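Local coordinates for lipoprotein (Mycoplasma mycoides subsp. capri, PDB 7ADK) that probably acts as a clan PA peptidase of chymotrypsin-like fold that cleaves host antibodies, at residues A160-T165 / D169-K174; K816-Q819 / R825-M828; K835-A838 / G843-D846. One frame throughout, in Å; residues are numbered along the deposited sequence.

In the fold
The three contacts are all local, each joining stretches only a few residues apart, but their surroundings differ. Contact 1 sits near the N-terminal end of the modelled chain, at both ends of the short helix 165-173, its centre about 47 Å from that of contact 2. Contacts 2 and 3 are neighbours: Arg825 of contact 2 meets Asp846 and the Phe844 carbonyl of contact 3, and their centres lie about 14 Å apart. Contact 2 is buried and polar, a single amide-carboxylate bond. Contacts 1 and 3 are partly buried, include exposed residues (Thr165; Lys835 and Lys836) and centre on phenylalanine rings, against tyrosine in contact 1 and against serine and backbone in contact 3.

Contact 1: A160-T165 / D169-K174; sequences AYFGGT and DEYTKK
Phe162 and Tyr171 meet as a T-shaped, edge-to-face pair. The ring centroids are 5.1 Å apart and the planes are inclined at 61°, so the rings are neither stacked flat nor fully perpendicular. Phe162 supplies the edge and Tyr171 the face: Phe162 CE1 stands 3.6 Å above the tyrosine plane, displaced toward the rim, and its distance to Tyr171 CG is 3.7 Å. The touching part of the tyrosine is therefore the end of the ring near CB, and the hydroxyl lies beyond it. Tyr171 CG is anti to the backbone N (chi1 -170°), which carries the ring away from the helix to lie beside Phe162. A third ring extends the cluster, because Tyr161 CD2 sits 3.8 Å above the Phe162 plane, over the centre of that ring. The two tyrosines then converge on one carboxylate: Tyr161 OH is hydrogen-bonded to Asp183 OD1 and Tyr171 OH to Asp183 OD2, in helix 176-192.

Polar contact between 160-165 and 169-174 is a backbone bond, from Asp169 N to Thr165 O (3.0 Å), the i to i+4 bond of the first helical turn. Asp169 also packs on an aromatic side chain of another protein chain. Further along, Thr172 OG1 donates to Asp169 O (2.7 Å), which also accepts Lys173 N. Lys174 NZ forms a salt bridge with Glu170 OE1 (2.9 Å), on the anti side of the carboxylate but 34° out of its plane. Arg179 NE and NH2 donate to the carbonyls of Tyr171 and Thr172 respectively, near the helix end. Together these features describe a 3-10 turn, marked by the bond from Gly163 N to Ala160 O (3.1 Å), that leads through Gly163, of positive phi, into a short alpha-helix with Gly164 at its N-cap.

Contact 2: K816-Q819 / R825-M828; sequences KDQQ and REVM
Gln818 and Glu826 alone carry this contact, bridging the loop 816-819 and the helix 824-831. Ahead of the glutamine, Lys816 N and Asp817 OD2 are hydrogen-bonded to Gln807, which ties the loop to the start of strand 807-809, while Asp817 OD1 takes a hydrogen bond from Ser518. At Gln818 the chain bends at chi2 (-86°), bringing the amide to the carboxylate. Gln818 NE2 donates to Glu826 OE2 over 2.8 Å, with an N-H...O angle of 160°. The acceptor lies close to the amide plane and is met nearly end-on along its C-O bond; amide and carboxylate are almost coplanar, 13° apart. This is the region of a helix N-terminus: Glu826, in the first turn, sends its carboxylate back toward the residues leading into the helix, where Ser823 OG and Lys822 N also donate hydrogen bonds to OE2. Three partners thus grip one buried oxygen, and the nearby helix start probably favours its negative charge. The other polar atom of the amide, Gln818 OE1, accepts a hydrogen bond from Lys820 N, fixing which way the amide is turned. Gln819 follows with its side chain leading away from the helix.

Contact 3: K835-A838 / G843-D846; sequences KKSA and GFTD
Phe844 is the residue that brings the two segments together, its ring lying against Ser837 and the backbone of Lys835. Ser837 CB is 3.6 Å from Phe844 CZ, and Ser837 OG is also 3.6 Å from that carbon, so CB and OG both reach the CZ-CE1 end of the ring. On the same side of the ring plane but farther round the rim, Lys835 O comes to 3.2 Å from Phe844 CE2. Both approaches are oblique. No hydrogen bond joins 835-838 and 843-846; the contact is one of van der Waals touch. Phe844 CG stands anti to its carbonyl carbon (chi1 -51°), a setting in which the ring swings from a loop backbone toward the strand. Beside it Gly843 CA lies 3.7 Å from Lys835 O, and the closest pair of CA atoms is Lys836 with Gly843, 4.6 Å apart. The backbone of Gly843, with phi 98° and psi 168°, calls for glycine, since a CB there would jam against the preceding carbonyl O.

The second shell positions both partners. The backbone at Ser837 turns CB to Phe844, while OG is directed to Asp430 OD2, its stronger partner, and Tyr431 O, which must share its one proton or leave it to one of them. On the loop side, Arg825 NH1 probably donates to Phe844 O and forms a salt bridge with Asp846 OD1, so the peptide following the ring is gripped from helix 824-831. Met828 of the same helix packs on both Ser837 and Phe844, and Asn829 touches Phe844. The short, weakly bonded strand about 836-837 pairs antiparallel with 421-433, through backbone bonds of Lys836 to Asp433 and Ala838 to Tyr431. Phe844 therefore sits between this strand and helix 824-831.

Contact 1: A160-T165 / D169-K174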
ATOM      1  N   ALA B 160      28.022   7.845  16.362  1.00 91.32           N
ATOM      2  CA  ALA B 160      29.192   6.992  16.134  1.00 91.32           C
ATOM      3  C   ALA B 160      30.016   7.405  14.893  1.00 91.32           C
ATOM      4  O   ALA B 160      31.243   7.455  14.963  1.00 91.32           O
ATOM      5  CB  ALA B 160      28.713   5.546  16.046  1.00 91.32           C
ATOM      6  N   TYR B 161      29.361   7.820  13.812  1.00 85.48           N
ATOM      7  CA  TYR B 161      29.990   8.417  12.635  1.00 85.48           C
ATOM      8  C   TYR B 161      30.771   9.712  12.940  1.00 85.48           C
ATOM      9  O   TYR B 161      31.756  10.028  12.273  1.00 85.48           O
ATOM     10  CB  TYR B 161      28.879   8.667  11.614  1.00 85.48           C
ATOM     11  CG  TYR B 161      29.343   9.345  10.349  1.00 85.48           C
ATOM     12  CD1 TYR B 161      29.872   8.588   9.291  1.00 85.48           C
ATOM     13  CD2 TYR B 161      29.279  10.742  10.252  1.00 85.48           C
ATOM     14  CE1 TYR B 161      30.329   9.227   8.132  1.00 85.48           C
ATOM     15  CE2 TYR B 161      29.753  11.385   9.103  1.00 85.48           C
ATOM     16  CZ  TYR B 161      30.269  10.626   8.038  1.00 85.48           C
ATOM     17  OH  TYR B 161      30.721  11.240   6.925  1.00 85.48           O
ATOM     18  N   PHE B 162      30.366  10.453  13.973  1.00 87.14           N
ATOM     19  CA  PHE B 162      31.028  11.656  14.473  1.00 87.14           C
ATOM     20  C   PHE B 162      32.000  11.400  15.631  1.00 87.14           C
ATOM     21  O   PHE B 162      32.657  12.328  16.097  1.00 87.14           O
ATOM     22  CB  PHE B 162      29.988  12.681  14.895  1.00 87.14           C
ATOM     23  CG  PHE B 162      28.974  13.010  13.838  1.00 87.14           C
ATOM     24  CD1 PHE B 162      29.300  13.911  12.817  1.00 87.14           C
ATOM     25  CD2 PHE B 162      27.726  12.380  13.851  1.00 87.14           C
ATOM     26  CE1 PHE B 162      28.368  14.188  11.818  1.00 87.14           C
ATOM     27  CE2 PHE B 162      26.805  12.641  12.838  1.00 87.14           C
ATOM     28  CZ  PHE B 162      27.122  13.556  11.834  1.00 87.14           C
ATOM     29  N   GLY B 163      32.109  10.167  16.126  1.00 93.65           N
ATOM     30  CA  GLY B 163      32.937   9.833  17.288  1.00 93.65           C
ATOM     31  C   GLY B 163      32.311  10.127  18.659  1.00 93.65           C
ATOM     32  O   GLY B 163      33.039  10.275  19.639  1.00 93.65           O
ATOM     33  N   GLY B 164      30.983  10.211  18.742  1.00 94.98           N
ATOM     34  CA  GLY B 164      30.211  10.477  19.964  1.00 94.98           C
ATOM     35  C   GLY B 164      29.649  11.899  20.027  1.00 94.98           C
ATOM     36  O   GLY B 164      29.903  12.719  19.150  1.00 94.98           O
ATOM     37  N   THR B 165      28.890  12.201  21.076  1.00 96.32           N
ATOM     38  CA  THR B 165      28.159  13.474  21.230  1.00 96.32           C
ATOM     39  C   THR B 165      29.069  14.717  21.252  1.00 96.32           C
ATOM     40  O   THR B 165      28.724  15.762  20.703  1.00 96.32           O
ATOM     41  CB  THR B 165      27.251  13.392  22.467  1.00 96.32           C
ATOM     42  OG1 THR B 165      26.427  14.524  22.583  1.00 96.32           O
ATOM     43  CG2 THR B 165      27.999  13.254  23.794  1.00 96.32           C
ATOM     44  N   ASP B 169      28.989  17.668  18.348  1.00 90.64           N
ATOM     45  CA  ASP B 169      28.952  19.096  18.695  1.00 90.64           C
ATOM     46  C   ASP B 169      29.947  19.927  17.885  1.00 90.64           C
ATOM     47  O   ASP B 169      29.592  20.998  17.401  1.00 90.64           O
ATOM     48  CB  ASP B 169      29.237  19.301  20.192  1.00 90.64           C
ATOM     49  CG  ASP B 169      28.028  19.186  21.114  1.00 90.64           C
ATOM     50  OD1 ASP B 169      26.877  19.245  20.646  1.00 90.64           O
ATOM     51  OD2 ASP B 169      28.229  19.134  22.344  1.00 90.64           O
ATOM     52  N   GLU B 170      31.180  19.466  17.686  1.00 89.95           N
ATOM     53  CA  GLU B 170      32.127  20.206  16.840  1.00 89.95           C
ATOM     54  C   GLU B 170      31.749  20.183  15.347  1.00 89.95           C
ATOM     55  O   GLU B 170      31.973  21.173  14.661  1.00 89.95           O
ATOM     56  CB  GLU B 170      33.571  19.766  17.090  1.00 89.95           C
ATOM     57  CG  GLU B 170      33.874  18.321  16.707  1.00 89.95           C
ATOM     58  CD  GLU B 170      35.368  18.047  16.564  1.00 89.95           C
ATOM     59  OE1 GLU B 170      35.803  17.604  15.478  1.00 89.95           O
ATOM     60  OE2 GLU B 170      36.122  18.309  17.524  1.00 89.95           O
ATOM     61  N   TYR B 171      31.108  19.129  14.837  1.00 84.92           N
ATOM     62  CA  TYR B 171      30.568  19.111  13.476  1.00 84.92           C
ATOM     63  C   TYR B 171      29.427  20.127  13.315  1.00 84.92           C
ATOM     64  O   TYR B 171      29.334  20.803  12.289  1.00 84.92           O
ATOM     65  CB  TYR B 171      30.164  17.685  13.078  1.00 84.92           C
ATOM     66  CG  TYR B 171      29.829  17.528  11.608  1.00 84.92           C
ATOM     67  CD1 TYR B 171      30.773  17.052  10.681  1.00 84.92           C
ATOM     68  CD2 TYR B 171      28.547  17.875  11.161  1.00 84.92           C
ATOM     69  CE1 TYR B 171      30.435  16.924   9.321  1.00 84.92           C
ATOM     70  CE2 TYR B 171      28.218  17.782   9.803  1.00 84.92           C
ATOM     71  CZ  TYR B 171      29.153  17.288   8.879  1.00 84.92           C
ATOM     72  OH  TYR B 171      28.787  17.184   7.579  1.00 84.92           O
ATOM     73  N   THR B 172      28.594  20.333  14.338  1.00 86.63           N
ATOM     74  CA  THR B 172      27.576  21.392  14.296  1.00 86.63           C
ATOM     75  C   THR B 172      28.205  22.783  14.190  1.00 86.63           C
ATOM     76  O   THR B 172      27.661  23.640  13.501  1.00 86.63           O
ATOM     77  CB  THR B 172      26.582  21.371  15.475  1.00 86.63           C
ATOM     78  OG1 THR B 172      27.116  21.923  16.653  1.00 86.63           O
ATOM     79  CG2 THR B 172      26.035  20.010  15.814  1.00 86.63           C
ATOM     80  N   LYS B 173      29.363  23.012  14.816  1.00 86.69           N
ATOM     81  CA  LYS B 173      30.048  24.321  14.865  1.00 86.69           C
ATOM     82  C   LYS B 173      30.962  24.601  13.663  1.00 86.69           C
ATOM     83  O   LYS B 173      31.159  25.764  13.312  1.00 86.69           O
ATOM     84  CB  LYS B 173      30.783  24.471  16.209  1.00 86.69           C
ATOM     85  CG  LYS B 173      29.785  24.506  17.372  1.00 86.69           C
ATOM     86  CD  LYS B 173      30.414  24.749  18.745  1.00 86.69           C
ATOM     87  CE  LYS B 173      31.409  23.658  19.151  1.00 86.69           C
ATOM     88  NZ  LYS B 173      31.958  23.911  20.499  1.00 86.69           N
ATOM     89  N   LYS B 174      31.464  23.570  12.984  1.00 83.10           N
ATOM     90  CA  LYS B 174      32.201  23.636  11.704  1.00 83.10           C
ATOM     91  C   LYS B 174      31.420  24.353  10.595  1.00 83.10           C
ATOM     92  O   LYS B 174      30.190  24.330  10.578  1.00 83.10           O
ATOM     93  CB  LYS B 174      32.598  22.208  11.279  1.00 83.10           C
ATOM     94  CG  LYS B 174      33.848  21.722  12.026  1.00 83.10           C
ATOM     95  CD  LYS B 174      34.176  20.246  11.780  1.00 83.10           C
ATOM     96  CE  LYS B 174      35.228  19.800  12.798  1.00 83.10           C
ATOM     97  NZ  LYS B 174      35.558  18.364  12.740  1.00 83.10           N
TER

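Contact 2: K816-Q819 / R825-M828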
ATOM      1  N   LYS B 816      24.690  34.349 -21.220  1.00 85.78           N
ATOM      2  CA  LYS B 816      25.961  34.636 -21.914  1.00 85.78           C
ATOM      3  C   LYS B 816      26.519  33.479 -22.751  1.00 85.78           C
ATOM      4  O   LYS B 816      27.121  33.725 -23.789  1.00 85.78           O
ATOM      5  CB  LYS B 816      26.959  35.144 -20.865  1.00 85.78           C
ATOM      6  CG  LYS B 816      28.257  35.686 -21.467  1.00 85.78           C
ATOM      7  CD  LYS B 816      29.108  36.426 -20.432  1.00 85.78           C
ATOM      8  CE  LYS B 816      29.630  35.518 -19.318  1.00 85.78           C
ATOM      9  NZ  LYS B 816      30.497  36.256 -18.377  1.00 85.78           N
ATOM     10  N   ASP B 817      26.291  32.228 -22.359  1.00 86.89           N
ATOM     11  CA  ASP B 817      26.762  31.036 -23.082  1.00 86.89           C
ATOM     12  C   ASP B 817      25.661  30.314 -23.886  1.00 86.89           C
ATOM     13  O   ASP B 817      25.927  29.310 -24.524  1.00 86.89           O
ATOM     14  CB  ASP B 817      27.470  30.112 -22.087  1.00 86.89           C
ATOM     15  CG  ASP B 817      28.751  30.759 -21.562  1.00 86.89           C
ATOM     16  OD1 ASP B 817      29.716  30.878 -22.352  1.00 86.89           O
ATOM     17  OD2 ASP B 817      28.800  31.147 -20.377  1.00 86.89           O
ATOM     18  N   GLN B 818      24.422  30.802 -23.872  1.00 87.33           N
ATOM     19  CA  GLN B 818      23.263  30.126 -24.461  1.00 87.33           C
ATOM     20  C   GLN B 818      23.113  30.454 -25.964  1.00 87.33           C
ATOM     21  O   GLN B 818      23.372  31.578 -26.398  1.00 87.33           O
ATOM     22  CB  GLN B 818      22.052  30.440 -23.563  1.00 87.33           C
ATOM     23  CG  GLN B 818      20.749  29.688 -23.843  1.00 87.33           C
ATOM     24  CD  GLN B 818      19.871  30.333 -24.909  1.00 87.33           C
ATOM     25  OE1 GLN B 818      20.074  31.449 -25.353  1.00 87.33           O
ATOM     26  NE2 GLN B 818      18.851  29.667 -25.364  1.00 87.33           N
ATOM     27  N   GLN B 819      22.707  29.466 -26.770  1.00 86.49           N
ATOM     28  CA  GLN B 819      22.700  29.451 -28.247  1.00 86.49           C
ATOM     29  C   GLN B 819      21.730  30.457 -28.922  1.00 86.49           C
ATOM     30  O   GLN B 819      21.682  30.560 -30.143  1.00 86.49           O
ATOM     31  CB  GLN B 819      22.469  27.982 -28.650  1.00 86.49           C
ATOM     32  CG  GLN B 819      22.155  27.578 -30.100  1.00 86.49           C
ATOM     33  CD  GLN B 819      23.174  27.935 -31.171  1.00 86.49           C
ATOM     34  OE1 GLN B 819      24.030  28.781 -31.019  1.00 86.49           O
ATOM     35  NE2 GLN B 819      23.112  27.310 -32.317  1.00 86.49           N
ATOM     36  N   ARG B 825      10.792  30.437 -24.565  1.00 76.67           N
ATOM     37  CA  ARG B 825      10.322  31.696 -25.138  1.00 76.67           C
ATOM     38  C   ARG B 825      10.651  31.826 -26.616  1.00 76.67           C
ATOM     39  O   ARG B 825       9.784  32.127 -27.422  1.00 76.67           O
ATOM     40  CB  ARG B 825      10.942  32.844 -24.341  1.00 76.67           C
ATOM     41  CG  ARG B 825      10.393  34.205 -24.794  1.00 76.67           C
ATOM     42  CD  ARG B 825      11.067  35.392 -24.105  1.00 76.67           C
ATOM     43  NE  ARG B 825      12.521  35.375 -24.313  1.00 76.67           N
ATOM     44  CZ  ARG B 825      13.180  35.672 -25.409  1.00 76.67           C
ATOM     45  NH1 ARG B 825      12.621  36.165 -26.460  1.00 76.67           N
ATOM     46  NH2 ARG B 825      14.449  35.456 -25.468  1.00 76.67           N
ATOM     47  N   GLU B 826      11.904  31.624 -26.986  1.00 78.60           N
ATOM     48  CA  GLU B 826      12.347  31.878 -28.361  1.00 78.60           C
ATOM     49  C   GLU B 826      11.985  30.745 -29.339  1.00 78.60           C
ATOM     50  O   GLU B 826      11.883  30.977 -30.539  1.00 78.60           O
ATOM     51  CB  GLU B 826      13.822  32.298 -28.369  1.00 78.60           C
ATOM     52  CG  GLU B 826      14.806  31.197 -28.007  1.00 78.60           C
ATOM     53  CD  GLU B 826      16.146  31.706 -27.448  1.00 78.60           C
ATOM     54  OE1 GLU B 826      16.502  32.891 -27.630  1.00 78.60           O
ATOM     55  OE2 GLU B 826      16.848  30.881 -26.814  1.00 78.60           O
ATOM     56  N   VAL B 827      11.710  29.541 -28.828  1.00 74.75           N
ATOM     57  CA  VAL B 827      10.989  28.486 -29.553  1.00 74.75           C
ATOM     58  C   VAL B 827       9.530  28.877 -29.774  1.00 74.75           C
ATOM     59  O   VAL B 827       9.013  28.787 -30.886  1.00 74.75           O
ATOM     60  CB  VAL B 827      11.101  27.158 -28.799  1.00 74.75           C
ATOM     61  CG1 VAL B 827      10.150  26.104 -29.304  1.00 74.75           C
ATOM     62  CG2 VAL B 827      12.509  26.605 -28.903  1.00 74.75           C
ATOM     63  N   MET B 828       8.847  29.368 -28.749  1.00 76.43           N
ATOM     64  CA  MET B 828       7.443  29.730 -28.864  1.00 76.43           C
ATOM     65  C   MET B 828       7.217  30.996 -29.711  1.00 76.43           C
ATOM     66  O   MET B 828       6.209  31.111 -30.399  1.00 76.43           O
ATOM     67  CB  MET B 828       6.818  29.788 -27.466  1.00 76.43           C
ATOM     68  CG  MET B 828       5.309  29.625 -27.598  1.00 76.43           C
ATOM     69  SD  MET B 828       4.408  29.289 -26.075  1.00 76.43           S
ATOM     70  CE  MET B 828       2.726  29.303 -26.723  1.00 76.43           C
TER

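Contact 3: K835-A838 / G843-D846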
ATOM      1  N   LYS B 835       1.519  36.615 -30.765  1.00 87.19           N
ATOM      2  CA  LYS B 835       0.514  36.209 -29.754  1.00 87.19           C
ATOM      3  C   LYS B 835       1.016  36.296 -28.299  1.00 87.19           C
ATOM      4  O   LYS B 835       2.211  36.367 -28.050  1.00 87.19           O
ATOM      5  CB  LYS B 835      -0.050  34.813 -30.101  1.00 87.19           C
ATOM      6  CG  LYS B 835      -0.659  34.683 -31.507  1.00 87.19           C
ATOM      7  CD  LYS B 835      -1.780  35.681 -31.792  1.00 87.19           C
ATOM      8  CE  LYS B 835      -2.350  35.599 -33.197  1.00 87.19           C
ATOM      9  NZ  LYS B 835      -3.088  34.436 -33.508  1.00 87.19           N
ATOM     10  N   LYS B 836       0.100  36.289 -27.330  1.00 82.86           N
ATOM     11  CA  LYS B 836       0.340  36.306 -25.871  1.00 82.86           C
ATOM     12  C   LYS B 836       0.319  34.896 -25.255  1.00 82.86           C
ATOM     13  O   LYS B 836      -0.156  33.947 -25.871  1.00 82.86           O
ATOM     14  CB  LYS B 836      -0.692  37.217 -25.188  1.00 82.86           C
ATOM     15  CG  LYS B 836      -0.571  38.689 -25.606  1.00 82.86           C
ATOM     16  CD  LYS B 836      -1.649  39.562 -24.949  1.00 82.86           C
ATOM     17  CE  LYS B 836      -1.509  41.060 -25.265  1.00 82.86           C
ATOM     18  NZ  LYS B 836      -1.812  41.373 -26.671  1.00 82.86           N
ATOM     19  N   SER B 837       0.813  34.751 -24.027  1.00 78.37           N
ATOM     20  CA  SER B 837       0.862  33.492 -23.265  1.00 78.37           C
ATOM     21  C   SER B 837       0.661  33.758 -21.773  1.00 78.37           C
ATOM     22  O   SER B 837       0.909  34.878 -21.336  1.00 78.37           O
ATOM     23  CB  SER B 837       2.219  32.818 -23.459  1.00 78.37           C
ATOM     24  OG  SER B 837       2.073  31.453 -23.713  1.00 78.37           O
ATOM     25  N   ALA B 838       0.291  32.780 -20.952  1.00 73.61           N
ATOM     26  CA  ALA B 838       0.145  32.990 -19.511  1.00 73.61           C
ATOM     27  C   ALA B 838       1.466  33.372 -18.797  1.00 73.61           C
ATOM     28  O   ALA B 838       1.446  34.202 -17.890  1.00 73.61           O
ATOM     29  CB  ALA B 838      -0.499  31.754 -18.895  1.00 73.61           C
ATOM     30  N   GLY B 843       3.882  39.160 -24.743  1.00 85.09           N
ATOM     31  CA  GLY B 843       4.422  38.466 -25.920  1.00 85.09           C
ATOM     32  C   GLY B 843       5.832  37.884 -25.743  1.00 85.09           C
ATOM     33  O   GLY B 843       6.536  38.156 -24.772  1.00 85.09           O
ATOM     34  N   PHE B 844       6.246  37.047 -26.696  1.00 83.10           N
ATOM     35  CA  PHE B 844       7.493  36.265 -26.665  1.00 83.10           C
ATOM     36  C   PHE B 844       8.758  37.014 -27.124  1.00 83.10           C
ATOM     37  O   PHE B 844       9.848  36.445 -27.140  1.00 83.10           O
ATOM     38  CB  PHE B 844       7.312  35.016 -27.536  1.00 83.10           C
ATOM     39  CG  PHE B 844       6.080  34.198 -27.256  1.00 83.10           C
ATOM     40  CD1 PHE B 844       6.048  33.347 -26.146  1.00 83.10           C
ATOM     41  CD2 PHE B 844       4.958  34.298 -28.093  1.00 83.10           C
ATOM     42  CE1 PHE B 844       4.888  32.621 -25.857  1.00 83.10           C
ATOM     43  CE2 PHE B 844       3.801  33.570 -27.802  1.00 83.10           C
ATOM     44  CZ  PHE B 844       3.758  32.747 -26.673  1.00 83.10           C
ATOM     45  N   THR B 845       8.650  38.272 -27.537  1.00 87.06           N
ATOM     46  CA  THR B 845       9.771  39.050 -28.085  1.00 87.06           C
ATOM     47  C   THR B 845      10.829  39.393 -27.028  1.00 87.06           C
ATOM     48  O   THR B 845      10.542  39.493 -25.834  1.00 87.06           O
ATOM     49  CB  THR B 845       9.264  40.312 -28.794  1.00 87.06           C
ATOM     50  OG1 THR B 845       8.518  41.113 -27.915  1.00 87.06           O
ATOM     51  CG2 THR B 845       8.380  39.996 -29.983  1.00 87.06           C
ATOM     52  N   ASP B 846      12.090  39.554 -27.452  1.00 90.48           N
ATOM     53  CA  ASP B 846      13.236  39.671 -26.532  1.00 90.48           C
ATOM     54  C   ASP B 846      13.186  40.914 -25.626  1.00 90.48           C
ATOM     55  O   ASP B 846      13.655  40.876 -24.492  1.00 90.48           O
ATOM     56  CB  ASP B 846      14.559  39.687 -27.319  1.00 90.48           C
ATOM     57  CG  ASP B 846      14.735  38.560 -28.342  1.00 90.48           C
ATOM     58  OD1 ASP B 846      14.573  37.392 -28.009  1.00 90.48           O
ATOM     59  OD2 ASP B 846      15.066  38.836 -29.491  1.00 90.48           O
TER